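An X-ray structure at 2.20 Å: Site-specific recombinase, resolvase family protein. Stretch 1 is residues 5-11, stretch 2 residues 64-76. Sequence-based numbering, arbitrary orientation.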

# COMPACT_ATOMS: atom_id res chain seq x y z
N ILE A 5 -27.29 -3.02 -11.17
CA ILE A 5 -25.96 -3.55 -10.91
C ILE A 5 -26.06 -4.49 -9.70
O ILE A 5 -26.64 -4.12 -8.69
CB ILE A 5 -24.96 -2.40 -10.64
CG1 ILE A 5 -24.78 -1.57 -11.93
CG2 ILE A 5 -23.65 -2.91 -10.08
CD1 ILE A 5 -24.50 -2.40 -13.17
N LYS A 6 -25.53 -5.71 -9.85
CA LYS A 6 -25.52 -6.72 -8.79
C LYS A 6 -24.20 -6.74 -7.98
O LYS A 6 -23.08 -6.71 -8.57
CB LYS A 6 -25.78 -8.11 -9.36
CG LYS A 6 -27.25 -8.27 -9.79
CD LYS A 6 -27.49 -9.54 -10.60
CE LYS A 6 -28.32 -9.24 -11.82
NZ LYS A 6 -29.59 -8.55 -11.48
N VAL A 7 -24.34 -6.85 -6.67
CA VAL A 7 -23.20 -6.86 -5.78
C VAL A 7 -23.32 -7.95 -4.68
O VAL A 7 -24.44 -8.46 -4.33
CB VAL A 7 -23.02 -5.42 -5.14
CG1 VAL A 7 -23.16 -4.27 -6.21
CG2 VAL A 7 -24.01 -5.18 -4.04
N TYR A 8 -22.15 -8.35 -4.18
CA TYR A 8 -22.00 -9.14 -2.96
C TYR A 8 -21.53 -8.20 -1.86
O TYR A 8 -20.75 -7.26 -2.15
CB TYR A 8 -20.90 -10.20 -3.13
CG TYR A 8 -21.21 -11.42 -4.00
CD1 TYR A 8 -22.51 -11.94 -4.12
CD2 TYR A 8 -20.18 -12.10 -4.63
CE1 TYR A 8 -22.75 -13.06 -4.89
CE2 TYR A 8 -20.40 -13.23 -5.39
CZ TYR A 8 -21.69 -13.71 -5.52
OH TYR A 8 -21.91 -14.83 -6.28
N LEU A 9 -21.96 -8.44 -0.62
CA LEU A 9 -21.41 -7.77 0.56
C LEU A 9 -20.42 -8.71 1.23
O LEU A 9 -20.72 -9.88 1.37
CB LEU A 9 -22.52 -7.45 1.56
CG LEU A 9 -23.05 -6.03 1.54
CD1 LEU A 9 -23.38 -5.58 0.16
CD2 LEU A 9 -24.23 -5.89 2.56
N TYR A 10 -19.26 -8.21 1.64
CA TYR A 10 -18.30 -9.02 2.42
C TYR A 10 -17.92 -8.31 3.70
O TYR A 10 -17.49 -7.16 3.67
CB TYR A 10 -17.01 -9.29 1.65
CG TYR A 10 -16.07 -10.10 2.50
CD1 TYR A 10 -16.33 -11.45 2.76
CD2 TYR A 10 -14.95 -9.50 3.13
CE1 TYR A 10 -15.47 -12.20 3.56
CE2 TYR A 10 -14.11 -10.23 3.96
CZ TYR A 10 -14.36 -11.57 4.17
OH TYR A 10 -13.55 -12.29 5.00
N THR A 11 -18.04 -8.99 4.83
CA THR A 11 -17.66 -8.41 6.12
C THR A 11 -16.82 -9.42 6.91
O THR A 11 -16.91 -10.61 6.68
CB THR A 11 -18.91 -7.96 6.97
OG1 THR A 11 -19.78 -9.07 7.19
CG2 THR A 11 -19.69 -6.83 6.29
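Stretch 2, residues 64-76: RMMEDIKSGKDGV

The contact is built around the ring of Tyr-8, a buried residue of the strand in stretch 1 whose CA-to-CB bond points toward stretch 2. Val-76 covers one face of this ring: its CG1 lies 3.5 Å from the ring centroid of Tyr-8, only 12° off the normal, a CH-pi contact for which a compact branched side chain is well shaped. At the ring edge, Ile-69 CG1 approaches Tyr-8 CE2 to 3.9 Å, while Met-65 CG packs obliquely at 3.8 Å from Tyr-8 CD2. The long, flexible Met-65 side chain, t at chi1 and chi2, also reaches Tyr-10, placing its SD 3.8 Å from Tyr-10 CB, so that one residue serves two tyrosines on the same side of the strand. Val-7 and Leu-9, which flank Tyr-8 in sequence, point away, as expected from the alternation of a strand.

Stretch 2 opens in a helix that begins earlier in the chain; the helix runs nearly antiparallel to the strand, with a signed crossing angle of -165° and axes 10.9 Å apart at closest approach. Ser-71 OG donates a hydrogen bond to Asp-68 O (3.0 Å), and Gly-72, the first residue to leave helical phi/psi, adopts a positive phi, which glycine tolerates readily. The chain then returns to the strand, bringing the CA of Val-76 within 4.7 Å of the CA of Lys-6; a CA-H...O contact joins Val-76 CA to Lys-6 O at 3.4 Å.

At the polar edge, tyrosine's phenol lets an apolar ring end in a donor: Tyr-8 OH gives a very short hydrogen bond, 2.5 Å, to Asp-74 OD1. A water donates to Tyr-8 OH and Asp-68 O, both at 2.5 Å, and accepts from Asp-74 N at 3.2 Å. Farther out, the aliphatic part of Lys-6 lies along the loop, CD 3.5 Å from Asp-74 O, while its charged end leads away. Another water links Lys-6 N, at 2.9 Å, with Gly-75 O, at 3.0 Å.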

# COMPACT_ATOMS: atom_id res chain seq x y z
N ARG A 64 -15.14 -19.05 -0.04
CA ARG A 64 -16.40 -19.40 -0.70
C ARG A 64 -16.82 -18.29 -1.70
O ARG A 64 -17.20 -18.61 -2.82
CB ARG A 64 -17.57 -19.70 0.26
CG ARG A 64 -18.92 -19.75 -0.58
CD ARG A 64 -20.16 -20.40 0.01
NE ARG A 64 -20.42 -20.01 1.39
CZ ARG A 64 -21.62 -19.90 1.94
NH1 ARG A 64 -21.73 -19.58 3.23
NH2 ARG A 64 -22.73 -20.12 1.23
N MET A 65 -16.72 -17.02 -1.29
CA MET A 65 -17.12 -15.89 -2.16
C MET A 65 -16.33 -15.91 -3.47
O MET A 65 -16.91 -15.82 -4.55
CB MET A 65 -16.98 -14.54 -1.44
CG MET A 65 -17.58 -13.31 -2.17
SD MET A 65 -17.45 -11.68 -1.33
CE MET A 65 -15.65 -11.43 -1.40
N MET A 66 -15.01 -16.04 -3.37
CA MET A 66 -14.16 -16.07 -4.55
C MET A 66 -14.47 -17.24 -5.53
O MET A 66 -14.42 -17.04 -6.72
CB MET A 66 -12.65 -16.02 -4.17
CG MET A 66 -12.16 -14.73 -3.48
SD MET A 66 -12.35 -13.20 -4.41
CE MET A 66 -10.95 -13.39 -5.48
N GLU A 67 -14.81 -18.43 -5.04
CA GLU A 67 -15.31 -19.51 -5.92
C GLU A 67 -16.65 -19.15 -6.62
O GLU A 67 -16.89 -19.46 -7.81
CB GLU A 67 -15.48 -20.84 -5.15
CG GLU A 67 -14.21 -21.36 -4.35
CD GLU A 67 -12.83 -20.86 -4.90
OE1 GLU A 67 -12.49 -21.16 -6.09
OE2 GLU A 67 -12.08 -20.19 -4.12
N ASP A 68 -17.53 -18.48 -5.89
CA ASP A 68 -18.81 -18.05 -6.46
C ASP A 68 -18.57 -16.97 -7.56
O ASP A 68 -19.33 -16.86 -8.50
CB ASP A 68 -19.74 -17.56 -5.33
CG ASP A 68 -20.23 -18.72 -4.40
OD1 ASP A 68 -20.12 -19.92 -4.77
OD2 ASP A 68 -20.78 -18.42 -3.31
N ILE A 69 -17.48 -16.21 -7.41
CA ILE A 69 -17.12 -15.14 -8.36
C ILE A 69 -16.55 -15.78 -9.63
O ILE A 69 -16.94 -15.43 -10.76
CB ILE A 69 -16.08 -14.11 -7.74
CG1 ILE A 69 -16.80 -13.13 -6.77
CG2 ILE A 69 -15.33 -13.38 -8.85
CD1 ILE A 69 -15.87 -12.19 -5.96
N LYS A 70 -15.65 -16.75 -9.42
CA LYS A 70 -14.99 -17.46 -10.49
C LYS A 70 -16.06 -18.16 -11.35
O LYS A 70 -16.02 -18.09 -12.58
CB LYS A 70 -13.94 -18.45 -9.94
CG LYS A 70 -12.83 -17.80 -9.04
CD LYS A 70 -11.40 -18.29 -9.33
CE LYS A 70 -11.05 -19.62 -8.63
NZ LYS A 70 -10.12 -19.43 -7.47
N SER A 71 -17.05 -18.76 -10.68
CA SER A 71 -18.13 -19.49 -11.33
C SER A 71 -19.17 -18.63 -12.06
O SER A 71 -19.95 -19.15 -12.84
CB SER A 71 -18.87 -20.34 -10.31
OG SER A 71 -19.91 -19.59 -9.70
N GLY A 72 -19.23 -17.33 -11.80
CA GLY A 72 -20.19 -16.46 -12.49
C GLY A 72 -21.63 -16.64 -12.05
O GLY A 72 -22.50 -15.92 -12.50
N LYS A 73 -21.86 -17.62 -11.18
CA LYS A 73 -23.13 -17.89 -10.49
C LYS A 73 -24.20 -16.77 -10.56
O LYS A 73 -25.30 -16.97 -11.11
CB LYS A 73 -22.78 -18.18 -9.01
CG LYS A 73 -23.85 -18.79 -8.13
CD LYS A 73 -23.19 -19.68 -7.06
CE LYS A 73 -23.91 -19.67 -5.73
NZ LYS A 73 -25.38 -19.70 -5.92
N ASP A 74 -23.86 -15.60 -10.00
CA ASP A 74 -24.86 -14.57 -9.70
C ASP A 74 -24.73 -13.36 -10.57
O ASP A 74 -25.54 -12.45 -10.46
CB ASP A 74 -24.73 -14.12 -8.24
CG ASP A 74 -25.08 -15.21 -7.27
OD1 ASP A 74 -24.23 -15.69 -6.49
OD2 ASP A 74 -26.24 -15.61 -7.33
N GLY A 75 -23.72 -13.33 -11.42
CA GLY A 75 -23.48 -12.18 -12.28
C GLY A 75 -23.22 -10.86 -11.57
O GLY A 75 -23.74 -9.82 -11.98
N VAL A 76 -22.38 -10.91 -10.53
CA VAL A 76 -22.02 -9.70 -9.76
C VAL A 76 -21.01 -8.79 -10.48
O VAL A 76 -20.06 -9.26 -11.08
CB VAL A 76 -21.51 -10.07 -8.34
CG1 VAL A 76 -22.64 -10.76 -7.52
CG2 VAL A 76 -20.27 -10.94 -8.42
O HOH W 1 -24.08 -6.88 -12.09
O HOH W 2 -21.01 -14.95 -8.64